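Virulence protein STM3117 (Salmonella enterica subsp. enterica serovar Typhimurium, PDB 3HUH) promotes replication of the bacterium inside host macrophages and may take part in making or modifying the peptidoglycan layer. Local coordinates at residues T37-S48 with K57-L68; R118-I128 with G135-Y143. All coordinates share one frame; numbering follows the deposited sequence.

Overall arrangement
The two contacts come from successive halves of a vicinal oxygen chelate (VOC) fold, each half built round a four-stranded mixed sheet of order 1-4-3-2. Contact 1 packs helix 34-43 and the turn after it on the first sheet; contact 2 is the last beta hairpin of the second. Their centres lie 18 Å apart, yet they touch: Y41 OH comes to 3.4 Å from I138 CD1, and L45 CD1 to 3.5 Å from I140 CD1. Both also reach the second subunit, where E139 packs on H26 of that subunit. Metal-dependent relatives often carry a metal-binding glutamate on their last strand, so this region probably corresponds to their active-site cleft.

Contact 1. Residues T37-S48 with K57-L68; sequences TIRFYEEVLGFS and KALIFGAQKINL
F47 lies flat against F61 in an offset stack, the F47 and F61 ring centroids 4.5 Å apart and the planes only 16° from parallel. F61 holds CG between its backbone N and carbonyl carbon (chi1 63°), which sets its ring beside that of F47 and brings its CB over the F47 face as a CH-pi partner. On the opposite face of F47 sits L45 CB, and F91 meets both phenylalanines edge-to-face, so large flat side chains suit this buried layer. Next to it L59 fills the angle between turn and helix: its CB is 4.0 Å from F47 CD2, while L59 CD1 presses to 3.5 Å against Y41 CB. Toward the start of the helical segment, L68 takes two neighbours, with its CD1 3.8 Å from I38 CG1 and its CD2 meeting T37 CG2 tip to tip at 3.9 Å. I38, L59 and L68 suit the layer between helix and sheet, having no polar side-chain groups; T37 offers it only a methyl.

The outer side is looser. K57 touches I38 CD1 with its CG alone, its chain bending off so that the amine leads away, and exposed S48 contributes mainly backbone: I60 N donates to S48 O at 2.8 Å, nearly straight (174°), and S48 N returns a bond to I60 O. E42 turns its carboxylate to A49 N. G46, with positive phi, lets the chain leave the helix toward this edge strand. The chemistry thus divides the work of the beta-alpha-beta-beta-beta unit: apolar burial seats the helix, and two backbone hydrogen bonds fix where strand 48-52 joins the sheet.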
loop_
_atom_site.group_PDB
_atom_site.type_symbol
_atom_site.label_atom_id
_atom_site.label_comp_id
_atom_site.label_asym_id
_atom_site.label_seq_id
_atom_site.Cartn_x
_atom_site.Cartn_y
_atom_site.Cartn_z
ATOM N N THR A 37 9.827 12.025 -7.457
ATOM C CA THR A 37 9.172 11.256 -6.408
ATOM C C THR A 37 10.141 11.009 -5.261
ATOM O O THR A 37 9.792 11.184 -4.087
ATOM C CB THR A 37 8.661 9.913 -6.973
ATOM O OG1 THR A 37 7.588 10.167 -7.885
ATOM C CG2 THR A 37 8.175 8.997 -5.862
ATOM N N ILE A 38 11.363 10.615 -5.599
ATOM C CA ILE A 38 12.373 10.342 -4.587
ATOM C C ILE A 38 12.642 11.582 -3.743
ATOM O O ILE A 38 12.680 11.510 -2.512
ATOM C CB ILE A 38 13.686 9.833 -5.243
ATOM C CG1 ILE A 38 13.483 8.388 -5.732
ATOM C CG2 ILE A 38 14.852 9.919 -4.245
ATOM C CD1 ILE A 38 14.696 7.766 -6.431
ATOM N N ARG A 39 12.818 12.726 -4.394
ATOM C CA ARG A 39 13.078 13.956 -3.654
ATOM C C ARG A 39 11.976 14.263 -2.644
ATOM O O ARG A 39 12.253 14.660 -1.513
ATOM C CB ARG A 39 13.261 15.135 -4.612
ATOM C CG ARG A 39 14.663 15.247 -5.189
ATOM C CD ARG A 39 14.870 16.592 -5.882
ATOM N NE ARG A 39 16.287 16.906 -6.065
ATOM C CZ ARG A 39 17.123 16.213 -6.833
ATOM N NH1 ARG A 39 16.695 15.152 -7.506
ATOM N NH2 ARG A 39 18.394 16.586 -6.929
ATOM N N PHE A 40 10.725 14.065 -3.043
ATOM C CA PHE A 40 9.601 14.319 -2.150
ATOM C C PHE A 40 9.607 13.386 -0.934
ATOM O O PHE A 40 9.564 13.847 0.213
ATOM C CB PHE A 40 8.274 14.151 -2.897
ATOM C CG PHE A 40 7.061 14.295 -2.016
ATOM C CD1 PHE A 40 6.601 15.556 -1.642
ATOM C CD2 PHE A 40 6.385 13.169 -1.546
ATOM C CE1 PHE A 40 5.480 15.694 -0.816
ATOM C CE2 PHE A 40 5.262 13.292 -0.717
ATOM C CZ PHE A 40 4.808 14.560 -0.351
ATOM N N TYR A 41 9.674 12.078 -1.175
ATOM C CA TYR A 41 9.648 11.137 -0.061
ATOM C C TYR A 41 10.857 11.230 0.860
ATOM O O TYR A 41 10.738 11.014 2.069
ATOM C CB TYR A 41 9.435 9.701 -0.570
ATOM C CG TYR A 41 7.997 9.460 -0.988
ATOM C CD1 TYR A 41 7.575 9.705 -2.293
ATOM C CD2 TYR A 41 7.036 9.059 -0.053
ATOM C CE1 TYR A 41 6.235 9.563 -2.663
ATOM C CE2 TYR A 41 5.691 8.921 -0.411
ATOM C CZ TYR A 41 5.296 9.175 -1.713
ATOM O OH TYR A 41 3.964 9.063 -2.050
ATOM N N GLU A 42 12.021 11.560 0.313
ATOM C CA GLU A 42 13.192 11.699 1.166
ATOM C C GLU A 42 13.128 12.994 1.980
ATOM O O GLU A 42 13.253 12.968 3.201
ATOM C CB GLU A 42 14.484 11.681 0.345
ATOM C CG GLU A 42 14.833 10.324 -0.245
ATOM C CD GLU A 42 16.300 10.215 -0.646
ATOM O OE1 GLU A 42 16.834 11.174 -1.246
ATOM O OE2 GLU A 42 16.919 9.167 -0.367
ATOM N N GLU A 43 12.903 14.122 1.308
ATOM C CA GLU A 43 12.880 15.415 1.992
ATOM C C GLU A 43 11.696 15.651 2.919
ATOM O O GLU A 43 11.856 16.227 3.998
ATOM C CB GLU A 43 12.967 16.557 0.970
ATOM C CG GLU A 43 14.134 16.421 0.007
ATOM C CD GLU A 43 14.388 17.672 -0.811
ATOM O OE1 GLU A 43 13.411 18.307 -1.265
ATOM O OE2 GLU A 43 15.572 18.014 -1.011
ATOM N N VAL A 44 10.511 15.209 2.517
ATOM C CA VAL A 44 9.326 15.417 3.336
ATOM C C VAL A 44 9.052 14.300 4.347
ATOM O O VAL A 44 8.999 14.548 5.556
ATOM C CB VAL A 44 8.085 15.611 2.443
ATOM C CG1 VAL A 44 6.861 15.870 3.302
ATOM C CG2 VAL A 44 8.330 16.766 1.474
ATOM N N LEU A 45 8.889 13.072 3.859
ATOM C CA LEU A 45 8.601 11.939 4.736
ATOM C C LEU A 45 9.820 11.311 5.402
ATOM O O LEU A 45 9.680 10.470 6.285
ATOM C CB LEU A 45 7.836 10.852 3.970
ATOM C CG LEU A 45 6.359 11.091 3.631
ATOM C CD1 LEU A 45 5.578 11.303 4.914
ATOM C CD2 LEU A 45 6.205 12.290 2.719
ATOM N N GLY A 46 11.015 11.699 4.975
ATOM C CA GLY A 46 12.213 11.141 5.579
ATOM C C GLY A 46 12.571 9.729 5.167
ATOM O O GLY A 46 13.334 9.053 5.863
ATOM N N PHE A 47 12.026 9.259 4.049
ATOM C CA PHE A 47 12.349 7.912 3.573
ATOM C C PHE A 47 13.766 7.897 2.993
ATOM O O PHE A 47 14.370 8.952 2.778
ATOM C CB PHE A 47 11.364 7.473 2.485
ATOM C CG PHE A 47 9.950 7.273 2.971
ATOM C CD1 PHE A 47 9.612 7.429 4.314
ATOM C CD2 PHE A 47 8.955 6.906 2.074
ATOM C CE1 PHE A 47 8.298 7.217 4.746
ATOM C CE2 PHE A 47 7.640 6.693 2.497
ATOM C CZ PHE A 47 7.313 6.848 3.836
ATOM N N SER A 48 14.289 6.706 2.725
ATOM C CA SER A 48 15.633 6.573 2.165
ATOM C C SER A 48 15.602 5.788 0.859
ATOM O O SER A 48 15.178 4.633 0.836
ATOM C CB SER A 48 16.565 5.872 3.155
ATOM O OG SER A 48 16.688 6.613 4.356
ATOM N N LYS A 57 14.495 1.363 -8.331
ATOM C CA LYS A 57 14.446 2.237 -7.166
ATOM C C LYS A 57 13.365 1.877 -6.159
ATOM O O LYS A 57 12.266 1.442 -6.525
ATOM C CB LYS A 57 14.224 3.690 -7.592
ATOM C CG LYS A 57 15.413 4.349 -8.265
ATOM C CD LYS A 57 15.662 3.811 -9.647
ATOM C CE LYS A 57 16.837 4.542 -10.273
ATOM N NZ LYS A 57 18.094 4.342 -9.493
ATOM N N ALA A 58 13.693 2.065 -4.885
ATOM C CA ALA A 58 12.761 1.821 -3.797
ATOM C C ALA A 58 13.001 2.860 -2.712
ATOM O O ALA A 58 14.061 3.496 -2.655
ATOM C CB ALA A 58 12.945 0.421 -3.235
ATOM N N LEU A 59 11.996 3.042 -1.871
ATOM C CA LEU A 59 12.066 3.977 -0.764
ATOM C C LEU A 59 11.864 3.143 0.483
ATOM O O LEU A 59 10.815 2.524 0.672
ATOM C CB LEU A 59 10.964 5.030 -0.877
ATOM C CG LEU A 59 11.167 6.041 -2.011
ATOM C CD1 LEU A 59 9.857 6.741 -2.309
ATOM C CD2 LEU A 59 12.260 7.038 -1.628
ATOM N N ILE A 60 12.898 3.111 1.315
ATOM C CA ILE A 60 12.895 2.354 2.554
ATOM C C ILE A 60 12.377 3.179 3.728
ATOM O O ILE A 60 12.727 4.348 3.871
ATOM C CB ILE A 60 14.337 1.901 2.911
ATOM C CG1 ILE A 60 14.967 1.162 1.726
ATOM C CG2 ILE A 60 14.334 1.079 4.185
ATOM C CD1 ILE A 60 14.181 -0.033 1.250
ATOM N N PHE A 61 11.543 2.565 4.563
ATOM C CA PHE A 61 11.028 3.208 5.770
ATOM C C PHE A 61 10.609 2.100 6.722
ATOM O O PHE A 61 10.040 1.097 6.296
ATOM C CB PHE A 61 9.853 4.149 5.456
ATOM C CG PHE A 61 8.653 3.464 4.891
ATOM C CD1 PHE A 61 7.643 2.995 5.729
ATOM C CD2 PHE A 61 8.522 3.291 3.518
ATOM C CE1 PHE A 61 6.522 2.365 5.204
ATOM C CE2 PHE A 61 7.403 2.659 2.985
ATOM C CZ PHE A 61 6.402 2.197 3.828
ATOM N N GLY A 62 10.897 2.274 8.007
ATOM C CA GLY A 62 10.566 1.240 8.971
ATOM C C GLY A 62 11.134 -0.074 8.462
ATOM O O GLY A 62 12.296 -0.139 8.053
ATOM N N ALA A 63 10.310 -1.116 8.472
ATOM C CA ALA A 63 10.721 -2.428 7.991
ATOM C C ALA A 63 9.928 -2.760 6.732
ATOM O O ALA A 63 9.651 -3.924 6.440
ATOM C CB ALA A 63 10.470 -3.481 9.065
ATOM N N GLN A 64 9.571 -1.724 5.980
ATOM C CA GLN A 64 8.806 -1.901 4.755
ATOM C C GLN A 64 9.461 -1.066 3.664
ATOM O O GLN A 64 10.505 -0.455 3.888
ATOM C CB GLN A 64 7.357 -1.437 4.975
ATOM C CG GLN A 64 6.574 -2.263 6.016
ATOM C CD GLN A 64 5.222 -1.647 6.394
ATOM O OE1 GLN A 64 5.156 -0.530 6.908
ATOM N NE2 GLN A 64 4.143 -2.384 6.151
ATOM N N LYS A 65 8.868 -1.063 2.479
ATOM C CA LYS A 65 9.400 -0.251 1.396
ATOM C C LYS A 65 8.376 -0.015 0.300
ATOM O O LYS A 65 7.369 -0.718 0.211
ATOM C CB LYS A 65 10.668 -0.878 0.794
ATOM C CG LYS A 65 10.464 -2.147 -0.035
ATOM C CD LYS A 65 11.739 -2.462 -0.826
ATOM C CE LYS A 65 11.631 -3.779 -1.583
ATOM N NZ LYS A 65 12.567 -3.783 -2.750
ATOM N N ILE A 66 8.625 1.010 -0.502
ATOM C CA ILE A 66 7.771 1.328 -1.632
ATOM C C ILE A 66 8.648 1.234 -2.873
ATOM O O ILE A 66 9.627 1.970 -3.006
ATOM C CB ILE A 66 7.187 2.749 -1.519
ATOM C CG1 ILE A 66 6.137 2.779 -0.405
ATOM C CG2 ILE A 66 6.579 3.178 -2.856
ATOM C CD1 ILE A 66 5.605 4.148 -0.107
ATOM N N ASN A 67 8.324 0.297 -3.755
ATOM C CA ASN A 67 9.080 0.156 -4.989
ATOM C C ASN A 67 8.509 1.155 -5.981
ATOM O O ASN A 67 7.299 1.416 -5.996
ATOM C CB ASN A 67 8.968 -1.261 -5.554
ATOM C CG ASN A 67 9.748 -2.271 -4.747
ATOM O OD1 ASN A 67 10.774 -1.938 -4.142
ATOM N ND2 ASN A 67 9.290 -3.520 -4.758
ATOM N N LEU A 68 9.375 1.724 -6.806
ATOM C CA LEU A 68 8.930 2.695 -7.782
ATOM C C LEU A 68 9.046 2.187 -9.208
ATOM O O LEU A 68 10.013 1.513 -9.558
ATOM C CB LEU A 68 9.744 3.992 -7.651
ATOM C CG LEU A 68 9.739 4.652 -6.270
ATOM C CD1 LEU A 68 10.657 5.870 -6.282
ATOM C CD2 LEU A 68 8.313 5.054 -5.887
#

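Contact 2. Residues R118-I128 with G135-Y143; sequences RTGATGEIMSI and GNLIEISQY
S127 turns its OG beside its own backbone N (chi1 -58°), S141 across the hairpin does likewise, and E139 stretches out with CG opposite its backbone N (chi1 -176°); together these rotations line up three polar groups on one face of the sheet. S141 OG donates to S127 OG at 2.6 Å, and S127 OG in turn donates a hydrogen bond to E139 OE2 at 2.7 Å, on the anti lone pair of that oxygen. Serines suit this place because S127 and S141 form a non-hydrogen-bonded antiparallel pair whose small side chains stand close together. R118 lays its CG 3.7 Å from E139 OE2, but its guanidinium goes elsewhere, to Y129 OH and E113.

The other face is largely apolar: I128 CG2 packs 3.6 Å from I140 CB, the two side chains running alongside each other beneath helix 97-106. M126 and Q142 are the next pair along, their backbones joined by two hydrogen bonds, and Q142 OE1 accepts from I97 N.

At the open end of the hairpin Y143 folds back over its partner strand. I125 CG2 stands over the centre of the Y143 ring, 3.5 Å from the centroid, in a CH-pi contact, while G123 N lies at the ring edge. T122 N donates almost straight (169°) to Y143 OH at 3.0 Å, and D25 of the second subunit takes up the same hydroxyl, so the phenol links the turn of this subunit to its partner. On the serine face, the chain of hydrogen bonds ending at E139 OE2 implies that S141, through S127, probably helps restrain the rotation of the glutamate carboxylate.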
loop_
_atom_site.group_PDB
_atom_site.type_symbol
_atom_site.label_atom_id
_atom_site.label_comp_id
_atom_site.label_asym_id
_atom_site.label_seq_id
_atom_site.Cartn_x
_atom_site.Cartn_y
_atom_site.Cartn_z
ATOM N N ARG A 118 -9.394 10.288 12.765
ATOM C CA ARG A 118 -9.797 9.246 11.825
ATOM C C ARG A 118 -9.728 7.903 12.532
ATOM O O ARG A 118 -9.295 7.816 13.679
ATOM C CB ARG A 118 -8.866 9.215 10.606
ATOM C CG ARG A 118 -8.853 10.475 9.758
ATOM C CD ARG A 118 -10.230 10.828 9.233
ATOM N NE ARG A 118 -10.159 11.758 8.108
ATOM C CZ ARG A 118 -11.123 12.616 7.792
ATOM N NH1 ARG A 118 -12.227 12.664 8.522
ATOM N NH2 ARG A 118 -10.987 13.414 6.742
ATOM N N THR A 119 -10.147 6.848 11.845
ATOM C CA THR A 119 -10.109 5.517 12.431
ATOM C C THR A 119 -8.919 4.743 11.886
ATOM O O THR A 119 -8.836 4.486 10.688
ATOM C CB THR A 119 -11.386 4.730 12.110
ATOM O OG1 THR A 119 -11.524 4.602 10.690
ATOM C CG2 THR A 119 -12.600 5.444 12.668
ATOM N N GLY A 120 -7.996 4.384 12.768
ATOM C CA GLY A 120 -6.832 3.630 12.347
ATOM C C GLY A 120 -7.147 2.148 12.370
ATOM O O GLY A 120 -8.229 1.740 12.798
ATOM N N ALA A 121 -6.208 1.332 11.913
ATOM C CA ALA A 121 -6.421 -0.107 11.901
ATOM C C ALA A 121 -6.682 -0.659 13.307
ATOM O O ALA A 121 -7.492 -1.569 13.482
ATOM C CB ALA A 121 -5.210 -0.804 11.290
ATOM N N THR A 122 -6.004 -0.099 14.304
ATOM C CA THR A 122 -6.144 -0.576 15.679
ATOM C C THR A 122 -6.595 0.481 16.682
ATOM O O THR A 122 -6.368 0.329 17.882
ATOM C CB THR A 122 -4.819 -1.161 16.196
ATOM O OG1 THR A 122 -3.811 -0.141 16.187
ATOM C CG2 THR A 122 -4.378 -2.337 15.331
ATOM N N GLY A 123 -7.229 1.545 16.202
ATOM C CA GLY A 123 -7.686 2.581 17.110
ATOM C C GLY A 123 -7.801 3.940 16.451
ATOM O O GLY A 123 -7.641 4.064 15.237
ATOM N N GLU A 124 -8.076 4.963 17.253
ATOM C CA GLU A 124 -8.220 6.315 16.729
ATOM C C GLU A 124 -6.864 6.960 16.444
ATOM O O GLU A 124 -5.888 6.755 17.173
ATOM C CB GLU A 124 -9.019 7.180 17.715
ATOM C CG GLU A 124 -9.366 8.574 17.196
ATOM C CD GLU A 124 -10.216 9.380 18.171
ATOM O OE1 GLU A 124 -9.778 9.572 19.328
ATOM O OE2 GLU A 124 -11.321 9.825 17.780
ATOM N N ILE A 125 -6.809 7.728 15.362
ATOM C CA ILE A 125 -5.587 8.420 14.975
ATOM C C ILE A 125 -5.901 9.867 14.602
ATOM O O ILE A 125 -7.048 10.200 14.292
ATOM C CB ILE A 125 -4.918 7.743 13.743
ATOM C CG1 ILE A 125 -5.878 7.770 12.547
ATOM C CG2 ILE A 125 -4.519 6.309 14.082
ATOM C CD1 ILE A 125 -5.323 7.089 11.285
ATOM N N MET A 126 -4.890 10.728 14.655
ATOM C CA MET A 126 -5.054 12.125 14.250
ATOM C C MET A 126 -4.311 12.165 12.924
ATOM O O MET A 126 -3.129 11.838 12.868
ATOM C CB MET A 126 -4.400 13.089 15.241
ATOM C CG MET A 126 -4.707 14.577 14.953
ATOM S SD MET A 126 -6.484 15.026 15.061
ATOM C CE MET A 126 -6.952 13.994 16.371
ATOM N N SER A 127 -5.004 12.563 11.862
ATOM C CA SER A 127 -4.401 12.570 10.534
ATOM C C SER A 127 -4.260 13.919 9.854
ATOM O O SER A 127 -5.089 14.811 10.022
ATOM C CB SER A 127 -5.208 11.675 9.591
ATOM O OG SER A 127 -5.296 10.346 10.061
ATOM N N ILE A 128 -3.199 14.034 9.066
ATOM C CA ILE A 128 -2.935 15.223 8.275
ATOM C C ILE A 128 -2.773 14.658 6.863
ATOM O O ILE A 128 -2.148 13.611 6.682
ATOM C CB ILE A 128 -1.645 15.939 8.742
ATOM C CG1 ILE A 128 -1.513 17.287 8.028
ATOM C CG2 ILE A 128 -0.435 15.065 8.496
ATOM C CD1 ILE A 128 -2.613 18.270 8.390
ATOM N N GLY A 135 0.050 13.249 -7.214
ATOM C CA GLY A 135 -1.324 13.402 -6.776
ATOM C C GLY A 135 -1.810 12.318 -5.829
ATOM O O GLY A 135 -2.977 12.318 -5.432
ATOM N N ASN A 136 -0.934 11.380 -5.478
ATOM C CA ASN A 136 -1.322 10.331 -4.545
ATOM C C ASN A 136 -1.670 11.010 -3.225
ATOM O O ASN A 136 -1.039 12.004 -2.840
ATOM C CB ASN A 136 -0.170 9.347 -4.313
ATOM C CG ASN A 136 0.212 8.578 -5.569
ATOM O OD1 ASN A 136 1.390 8.478 -5.914
ATOM N ND2 ASN A 136 -0.778 8.026 -6.249
ATOM N N LEU A 137 -2.681 10.492 -2.539
ATOM C CA LEU A 137 -3.071 11.062 -1.255
ATOM C C LEU A 137 -2.244 10.390 -0.167
ATOM O O LEU A 137 -2.221 9.157 -0.061
ATOM C CB LEU A 137 -4.559 10.838 -0.992
ATOM C CG LEU A 137 -5.094 11.467 0.300
ATOM C CD1 LEU A 137 -5.009 12.992 0.217
ATOM C CD2 LEU A 137 -6.525 11.020 0.520
ATOM N N ILE A 138 -1.558 11.204 0.626
ATOM C CA ILE A 138 -0.731 10.688 1.706
ATOM C C ILE A 138 -1.288 11.174 3.037
ATOM O O ILE A 138 -1.350 12.373 3.299
ATOM C CB ILE A 138 0.730 11.158 1.565
ATOM C CG1 ILE A 138 1.275 10.761 0.186
ATOM C CG2 ILE A 138 1.574 10.565 2.684
ATOM C CD1 ILE A 138 1.211 9.272 -0.119
ATOM N N GLU A 139 -1.702 10.219 3.859
ATOM C CA GLU A 139 -2.267 10.489 5.171
ATOM C C GLU A 139 -1.178 10.167 6.190
ATOM O O GLU A 139 -0.733 9.026 6.281
ATOM C CB GLU A 139 -3.497 9.589 5.387
ATOM C CG GLU A 139 -4.261 9.814 6.693
ATOM C CD GLU A 139 -5.423 8.838 6.882
ATOM O OE1 GLU A 139 -5.731 8.076 5.939
ATOM O OE2 GLU A 139 -6.037 8.832 7.977
ATOM N N ILE A 140 -0.724 11.176 6.926
ATOM C CA ILE A 140 0.303 10.972 7.950
ATOM C C ILE A 140 -0.432 11.046 9.283
ATOM O O ILE A 140 -1.074 12.057 9.595
ATOM C CB ILE A 140 1.403 12.044 7.867
ATOM C CG1 ILE A 140 2.053 11.998 6.482
ATOM C CG2 ILE A 140 2.461 11.781 8.925
ATOM C CD1 ILE A 140 2.952 13.169 6.168
ATOM N N SER A 141 -0.332 9.983 10.075
ATOM C CA SER A 141 -1.082 9.925 11.324
ATOM C C SER A 141 -0.345 9.450 12.570
ATOM O O SER A 141 0.622 8.702 12.495
ATOM C CB SER A 141 -2.299 9.020 11.109
ATOM O OG SER A 141 -2.889 9.260 9.841
ATOM N N GLN A 142 -0.831 9.894 13.725
ATOM C CA GLN A 142 -0.272 9.488 15.006
ATOM C C GLN A 142 -1.415 8.893 15.818
ATOM O O GLN A 142 -2.514 9.459 15.858
ATOM C CB GLN A 142 0.312 10.687 15.757
ATOM C CG GLN A 142 0.743 10.352 17.178
ATOM C CD GLN A 142 1.277 11.555 17.924
ATOM O OE1 GLN A 142 0.754 12.662 17.797
ATOM N NE2 GLN A 142 2.318 11.341 18.721
ATOM N N TYR A 143 -1.173 7.750 16.450
ATOM C CA TYR A 143 -2.212 7.125 17.259
ATOM C C TYR A 143 -2.462 7.928 18.528
ATOM O O TYR A 143 -1.472 8.426 19.106
ATOM C CB TYR A 143 -1.823 5.690 17.629
ATOM C CG TYR A 143 -2.343 4.661 16.655
ATOM C CD1 TYR A 143 -1.595 4.278 15.544
ATOM C CD2 TYR A 143 -3.615 4.114 16.814
ATOM C CE1 TYR A 143 -2.108 3.374 14.609
ATOM C CE2 TYR A 143 -4.136 3.215 15.891
ATOM C CZ TYR A 143 -3.376 2.852 14.792
ATOM O OH TYR A 143 -3.903 1.972 13.883
#